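Local coordinates for protein Non-sulfated chondroitin lyase E66 (Autographa californica nucleopolyhedrovirus, PDB 3VSN) that cleaves non-sulfated chondroitin as a lyase of the virus envelope and is essential for oral infectivity, perhaps by digesting the chondroitin barrier of the host midgut, at residues T200-Q203 / M204-Y208; I539-F542 / Q543-Y546. All coordinates share one frame; numbering follows the deposited sequence.

Contact 1: T200-Q203 / M204-Y208. Unlike the reference sequence in segment 204-208: Met-204 (reference Ile).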
ATOM      1  N   THR A 200     -28.886  -3.710  -5.372  1.00 17.93           N
ATOM      2  CA  THR A 200     -29.090  -4.352  -6.672  1.00 17.89           C
ATOM      3  C   THR A 200     -29.715  -5.739  -6.510  1.00 17.74           C
ATOM      4  O   THR A 200     -30.661  -6.085  -7.227  1.00 17.65           O
ATOM      5  CB  THR A 200     -27.778  -4.445  -7.477  1.00 17.97           C
ATOM      6  OG1 THR A 200     -27.303  -3.127  -7.758  1.00 18.31           O
ATOM      7  CG2 THR A 200     -27.994  -5.177  -8.798  1.00 18.22           C
ATOM      8  N   TYR A 201     -29.191  -6.519  -5.566  1.00 17.03           N
ATOM      9  CA  TYR A 201     -29.751  -7.832  -5.269  1.00 16.90           C
ATOM     10  C   TYR A 201     -31.215  -7.752  -4.815  1.00 16.94           C
ATOM     11  O   TYR A 201     -32.040  -8.561  -5.249  1.00 16.92           O
ATOM     12  CB  TYR A 201     -28.898  -8.592  -4.245  1.00 16.42           C
ATOM     13  CG  TYR A 201     -29.459  -9.960  -3.903  1.00 16.14           C
ATOM     14  CD1 TYR A 201     -29.604 -10.943  -4.885  1.00 15.93           C
ATOM     15  CD2 TYR A 201     -29.858 -10.263  -2.603  1.00 16.02           C
ATOM     16  CE1 TYR A 201     -30.127 -12.191  -4.575  1.00 16.08           C
ATOM     17  CE2 TYR A 201     -30.379 -11.506  -2.285  1.00 15.79           C
ATOM     18  CZ  TYR A 201     -30.517 -12.461  -3.270  1.00 15.93           C
ATOM     19  OH  TYR A 201     -31.029 -13.691  -2.939  1.00 16.45           O
ATOM     20  N   SER A 202     -31.539  -6.776  -3.968  1.00 17.21           N
ATOM     21  CA  SER A 202     -32.924  -6.600  -3.510  1.00 17.95           C
ATOM     22  C   SER A 202     -33.872  -6.313  -4.677  1.00 18.25           C
ATOM     23  O   SER A 202     -35.001  -6.804  -4.696  1.00 17.93           O
ATOM     24  CB  SER A 202     -33.039  -5.525  -2.419  1.00 18.03           C
ATOM     25  OG  SER A 202     -32.883  -4.216  -2.939  1.00 18.68           O
ATOM     26  N   GLN A 203     -33.401  -5.535  -5.651  1.00 18.75           N
ATOM     27  CA  GLN A 203     -34.177  -5.259  -6.863  1.00 19.20           C
ATOM     28  C   GLN A 203     -34.349  -6.495  -7.749  1.00 19.27           C
ATOM     29  O   GLN A 203     -35.405  -6.685  -8.363  1.00 19.30           O
ATOM     30  CB  GLN A 203     -33.565  -4.102  -7.655  1.00 19.54           C
ATOM     31  CG  GLN A 203     -33.813  -2.726  -7.056  1.00 19.69           C
ATOM     32  CD  GLN A 203     -35.253  -2.261  -7.207  1.00 20.25           C
ATOM     33  OE1 GLN A 203     -36.125  -2.624  -6.416  1.00 20.28           O
ATOM     34  NE2 GLN A 203     -35.503  -1.440  -8.219  1.00 20.34           N
ATOM     35  N   MET A 204     -33.321  -7.337  -7.807  1.00 19.30           N
ATOM     36  CA  MET A 204     -33.407  -8.600  -8.539  1.00 19.78           C
ATOM     37  C   MET A 204     -34.436  -9.533  -7.899  1.00 20.08           C
ATOM     38  O   MET A 204     -35.185 -10.217  -8.604  1.00 19.98           O
ATOM     39  CB  MET A 204     -32.042  -9.280  -8.612  1.00 20.16           C
ATOM     40  CG  MET A 204     -31.009  -8.507  -9.417  1.00 20.55           C
ATOM     41  SD  MET A 204     -29.385  -9.277  -9.328  1.00 22.01           S
ATOM     42  CE  MET A 204     -29.591 -10.614 -10.500  1.00 21.33           C
ATOM     43  N   LEU A 205     -34.478  -9.543  -6.566  1.00 19.82           N
ATOM     44  CA  LEU A 205     -35.481 -10.315  -5.823  1.00 20.30           C
ATOM     45  C   LEU A 205     -36.910  -9.843  -6.105  1.00 20.75           C
ATOM     46  O   LEU A 205     -37.848 -10.643  -6.072  1.00 20.44           O
ATOM     47  CB  LEU A 205     -35.205 -10.266  -4.318  1.00 19.50           C
ATOM     48  CG  LEU A 205     -34.025 -11.072  -3.767  1.00 19.14           C
ATOM     49  CD1 LEU A 205     -33.851 -10.741  -2.295  1.00 18.61           C
ATOM     50  CD2 LEU A 205     -34.217 -12.573  -3.960  1.00 19.16           C
ATOM     51  N   ARG A 206     -37.060  -8.546  -6.379  1.00 21.54           N
ATOM     52  CA  ARG A 206     -38.352  -7.953  -6.737  1.00 22.48           C
ATOM     53  C   ARG A 206     -38.727  -8.214  -8.200  1.00 23.28           C
ATOM     54  O   ARG A 206     -39.827  -7.872  -8.634  1.00 23.90           O
ATOM     55  CB  ARG A 206     -38.358  -6.446  -6.446  1.00 22.47           C
ATOM     56  CG  ARG A 206     -38.244  -6.103  -4.969  1.00 21.99           C
ATOM     57  CD  ARG A 206     -38.289  -4.606  -4.708  1.00 22.18           C
ATOM     58  NE  ARG A 206     -37.887  -4.331  -3.333  1.00 21.93           N
ATOM     59  CZ  ARG A 206     -36.662  -3.962  -2.963  1.00 22.00           C
ATOM     60  NH1 ARG A 206     -35.710  -3.780  -3.868  1.00 21.50           N
ATOM     61  NH2 ARG A 206     -36.396  -3.763  -1.681  1.00 21.78           N
ATOM     62  N   GLY A 207     -37.808  -8.806  -8.958  1.00 23.83           N
ATOM     63  CA  GLY A 207     -38.086  -9.192 -10.340  1.00 24.52           C
ATOM     64  C   GLY A 207     -37.593  -8.254 -11.427  1.00 25.41           C
ATOM     65  O   GLY A 207     -37.822  -8.512 -12.610  1.00 25.67           O
ATOM     66  N   TYR A 208     -36.923  -7.168 -11.042  1.00 25.98           N
ATOM     67  CA  TYR A 208     -36.308  -6.263 -12.019  1.00 26.42           C
ATOM     68  C   TYR A 208     -35.079  -6.900 -12.671  1.00 26.58           C
ATOM     69  O   TYR A 208     -34.294  -7.574 -12.000  1.00 26.40           O
ATOM     70  CB  TYR A 208     -35.901  -4.942 -11.365  1.00 27.21           C
ATOM     71  CG  TYR A 208     -37.044  -4.096 -10.850  1.00 27.92           C
ATOM     72  CD1 TYR A 208     -37.803  -3.308 -11.718  1.00 28.36           C
ATOM     73  CD2 TYR A 208     -37.351  -4.061  -9.490  1.00 28.23           C
ATOM     74  CE1 TYR A 208     -38.846  -2.522 -11.244  1.00 28.68           C
ATOM     75  CE2 TYR A 208     -38.390  -3.278  -9.007  1.00 28.40           C
ATOM     76  CZ  TYR A 208     -39.133  -2.512  -9.887  1.00 28.96           C
ATOM     77  OH  TYR A 208     -40.163  -1.735  -9.407  1.00 29.55           O
TER
HETATM   78  O   HOH W   1     -34.220  -2.127  -1.515  1.00 22.85           O
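Arg-206 reaches back over the last turn of helix 189-205 to Ser-202 and Gln-203, and its NH1 makes two side-chain hydrogen bonds there. NH1 donates to Gln-203 OE1 at 2.8 Å, meeting a lone pair in the carbonyl plane, although the oxygen is tilted out of the guanidinium plane and the bond is bent at its hydrogen. The second hydrogen bond, from NH1 to Ser-202 OG, is 3.0 Å long. Water 1 closes a bridge on this side, donating to Ser-202 OG and accepting from Arg-206 NH2. Ser-202 OG is also hydrogen-bonded to Tyr-199 O, and NH2 to Arg-169 O on helix 161-175, so the guanidinium joins two helices.

Apolar contact runs along another side of the helix. Leu-205 CG sits over one face of the Tyr-201 ring, 4.0 Å from its centroid and 20° off the normal, a CH-pi contact. The ring is swung there because Tyr-201 CG stands anti to the backbone N (chi1 179°). From the same leucine, CD1 approaches Tyr-201 CE2 at 3.6 Å, while Tyr-201 OH hydrogen-bonds Glu-35 on helix 29-48.

The amide of Gln-203 turns back through a bend at chi2, bringing NE2 over a face of the Tyr-208 ring, 3.4 Å from Tyr-208 CD2. The amide plane is inclined 37° to the tyrosine ring, so the two are not stacked, and NE2 also hydrogen-bonds Glu-216 OE2.

Among backbone bonds, Leu-205 N to Tyr-201 O at 2.9 Å belongs to the helix proper. Tyr-208 N to Gln-203 O at 3.1 Å and Gly-207 N to Met-204 O at 3.0 Å, with Gly-207 at positive phi, identify a Schellman motif, here terminating a helix of the alpha-helical domain related to polysaccharide lyase family 8.

Contact 2: I539-F542 / Q543-Y546; sequences IISF and QTMY
Phe-542 and Gln-543, neighbours in the chain, lay an aromatic ring and an amide against each other in the first turn of helix 542-546. The phenylalanine can be followed outward. Its CB lies 3.4 Å from Gln-543 N, a distance set by the adjoining peptide. CG takes the place between the backbone N and the carbonyl carbon (chi1 62°), which turns the ring across the Gln-543 side chain; CG is 3.7 Å from Gln-543 OE1, and CD2 and CE2 have the same oxygen over them. CD1 meets Tyr-546 CE2 at 3.6 Å; this carbon comes to the phenylalanine's edge, and the two ring planes stand 54° apart, an oblique pair. Farther out, CE1 touches Gln-543 CD at 3.5 Å, and at the tip CZ lies 3.4 Å from Gln-543 NE2. Amide and ring planes differ by only 11°, so the two groups are stacked, with Gln-543 OE1 above the ring centre. Phe-542 also touches Asn-469 and Asn-471 in a loop.

The carbonyl of Phe-542 serves the same turn. It accepts from Tyr-546 N, and its O lies over a face of the Tyr-546 ring, while Tyr-546 OH is hydrogen-bonded to Leu-467 N.

One residue earlier, Ser-541 O accepts from Met-545 N at 3.1 Å in a fairly straight bond. Ser-541 OG and Thr-544 OG1 approach to 2.8 Å, and water 2 links Thr-544 OG1 with Ser-541 N. On the buried side, Ile-540 CD1 packs against Met-545 SD at 3.7 Å, the side chains crossing at about a right angle beside Ala-550 of strand 550-558.

Ser-541 at the N-cap position thus marks a strand-to-helix junction, where strand 533-540 of an antiparallel sheet passes into a short helix in the beta-sandwich region.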
ATOM      1  N   ILE A 539      26.717   6.307  11.831  1.00 12.85           N
ATOM      2  CA  ILE A 539      26.691   7.611  12.484  1.00 13.05           C
ATOM      3  C   ILE A 539      27.333   8.665  11.579  1.00 13.12           C
ATOM      4  O   ILE A 539      28.411   8.451  11.022  1.00 13.21           O
ATOM      5  CB  ILE A 539      27.374   7.572  13.874  1.00 13.26           C
ATOM      6  CG1 ILE A 539      26.632   6.597  14.806  1.00 13.26           C
ATOM      7  CG2 ILE A 539      27.412   8.965  14.497  1.00 13.53           C
ATOM      8  CD1 ILE A 539      27.410   6.168  16.038  1.00 13.57           C
ATOM      9  N   ILE A 540      26.647   9.793  11.428  1.00 12.96           N
ATOM     10  CA  ILE A 540      27.119  10.895  10.590  1.00 13.12           C
ATOM     11  C   ILE A 540      27.296  12.157  11.440  1.00 13.34           C
ATOM     12  O   ILE A 540      26.433  12.490  12.257  1.00 13.28           O
ATOM     13  CB  ILE A 540      26.171  11.147   9.390  1.00 13.07           C
ATOM     14  CG1 ILE A 540      24.709  11.277   9.861  1.00 13.02           C
ATOM     15  CG2 ILE A 540      26.308  10.020   8.368  1.00 12.96           C
ATOM     16  CD1 ILE A 540      23.728  11.729   8.794  1.00 13.05           C
ATOM     17  N   SER A 541      28.414  12.854  11.257  1.00 13.73           N
ATOM     18  CA  SER A 541      28.736  14.000  12.117  1.00 13.99           C
ATOM     19  C   SER A 541      27.759  15.161  11.927  1.00 14.17           C
ATOM     20  O   SER A 541      27.343  15.449  10.803  1.00 13.66           O
ATOM     21  CB  SER A 541      30.171  14.473  11.883  1.00 14.26           C
ATOM     22  OG  SER A 541      30.299  15.103  10.621  1.00 14.83           O
ATOM     23  N   PHE A 542      27.396  15.825  13.024  1.00 14.42           N
ATOM     24  CA  PHE A 542      26.553  17.015  12.922  1.00 14.98           C
ATOM     25  C   PHE A 542      27.228  18.104  12.083  1.00 14.95           C
ATOM     26  O   PHE A 542      26.544  18.845  11.382  1.00 15.00           O
ATOM     27  CB  PHE A 542      26.077  17.540  14.293  1.00 15.45           C
ATOM     28  CG  PHE A 542      27.185  17.985  15.217  1.00 16.11           C
ATOM     29  CD1 PHE A 542      27.713  19.275  15.137  1.00 16.42           C
ATOM     30  CD2 PHE A 542      27.669  17.129  16.204  1.00 16.27           C
ATOM     31  CE1 PHE A 542      28.724  19.688  16.002  1.00 16.73           C
ATOM     32  CE2 PHE A 542      28.680  17.536  17.070  1.00 16.57           C
ATOM     33  CZ  PHE A 542      29.207  18.816  16.969  1.00 16.64           C
ATOM     34  N   GLN A 543      28.561  18.168  12.124  1.00 15.06           N
ATOM     35  CA  GLN A 543      29.314  19.140  11.312  1.00 15.21           C
ATOM     36  C   GLN A 543      29.060  18.976   9.812  1.00 14.73           C
ATOM     37  O   GLN A 543      28.846  19.965   9.104  1.00 14.38           O
ATOM     38  CB  GLN A 543      30.823  19.072  11.589  1.00 15.86           C
ATOM     39  CG  GLN A 543      31.245  19.539  12.977  1.00 16.60           C
ATOM     40  CD  GLN A 543      31.277  18.413  13.992  1.00 16.89           C
ATOM     41  OE1 GLN A 543      30.610  17.389  13.830  1.00 17.05           O
ATOM     42  NE2 GLN A 543      32.057  18.601  15.054  1.00 17.27           N
ATOM     43  N   THR A 544      29.097  17.732   9.331  1.00 14.31           N
ATOM     44  CA  THR A 544      28.875  17.468   7.900  1.00 13.89           C
ATOM     45  C   THR A 544      27.401  17.625   7.522  1.00 13.61           C
ATOM     46  O   THR A 544      27.086  18.008   6.395  1.00 13.28           O
ATOM     47  CB  THR A 544      29.400  16.084   7.446  1.00 14.00           C
ATOM     48  OG1 THR A 544      28.797  15.051   8.233  1.00 13.91           O
ATOM     49  CG2 THR A 544      30.930  16.011   7.569  1.00 14.07           C
ATOM     50  N   MET A 545      26.505  17.331   8.460  1.00 13.33           N
ATOM     51  CA  MET A 545      25.080  17.585   8.251  1.00 13.48           C
ATOM     52  C   MET A 545      24.807  19.081   8.112  1.00 13.48           C
ATOM     53  O   MET A 545      23.975  19.489   7.304  1.00 13.23           O
ATOM     54  CB  MET A 545      24.235  16.986   9.378  1.00 13.52           C
ATOM     55  CG  MET A 545      24.263  15.463   9.410  1.00 13.87           C
ATOM     56  SD  MET A 545      23.505  14.810  10.904  1.00 14.54           S
ATOM     57  CE  MET A 545      21.772  14.862  10.457  1.00 14.15           C
ATOM     58  N   TYR A 546      25.526  19.899   8.877  1.00 13.68           N
ATOM     59  CA  TYR A 546      25.351  21.353   8.782  1.00 14.16           C
ATOM     60  C   TYR A 546      25.785  21.907   7.429  1.00 14.20           C
ATOM     61  O   TYR A 546      25.233  22.899   6.961  1.00 14.76           O
ATOM     62  CB  TYR A 546      26.074  22.091   9.915  1.00 14.22           C
ATOM     63  CG  TYR A 546      25.513  21.833  11.293  1.00 14.32           C
ATOM     64  CD1 TYR A 546      24.245  21.269  11.470  1.00 14.27           C
ATOM     65  CD2 TYR A 546      26.243  22.178  12.429  1.00 14.40           C
ATOM     66  CE1 TYR A 546      23.735  21.031  12.736  1.00 14.48           C
ATOM     67  CE2 TYR A 546      25.739  21.949  13.698  1.00 14.59           C
ATOM     68  CZ  TYR A 546      24.490  21.378  13.845  1.00 14.58           C
ATOM     69  OH  TYR A 546      23.993  21.154  15.107  1.00 14.96           O
TER
HETATM   70  O   HOH W   2      29.509  12.329   8.331  1.00 24.88           O

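Contacts 1 and 2 stand on opposite sides of the chain's centre, their own centres 68 Å apart and their nearest atoms about 55 Å, so neither touches the other and they share no element. Each instead concerns an end of a helix: 200-208 finishes a long helix of the alpha-helical domain, whereas 539-546 starts a short one after a strand of the beta-rich region. The first is largely buried, with its CH-pi pair inside and a partly exposed guanidinium held at the margin by neutral oxygens. The second is only partly buried; there uncharged hydroxyls and an amide-aromatic stack lie outward, and an isoleucine-methionine pair inward. Both lie away from the catalytic residues.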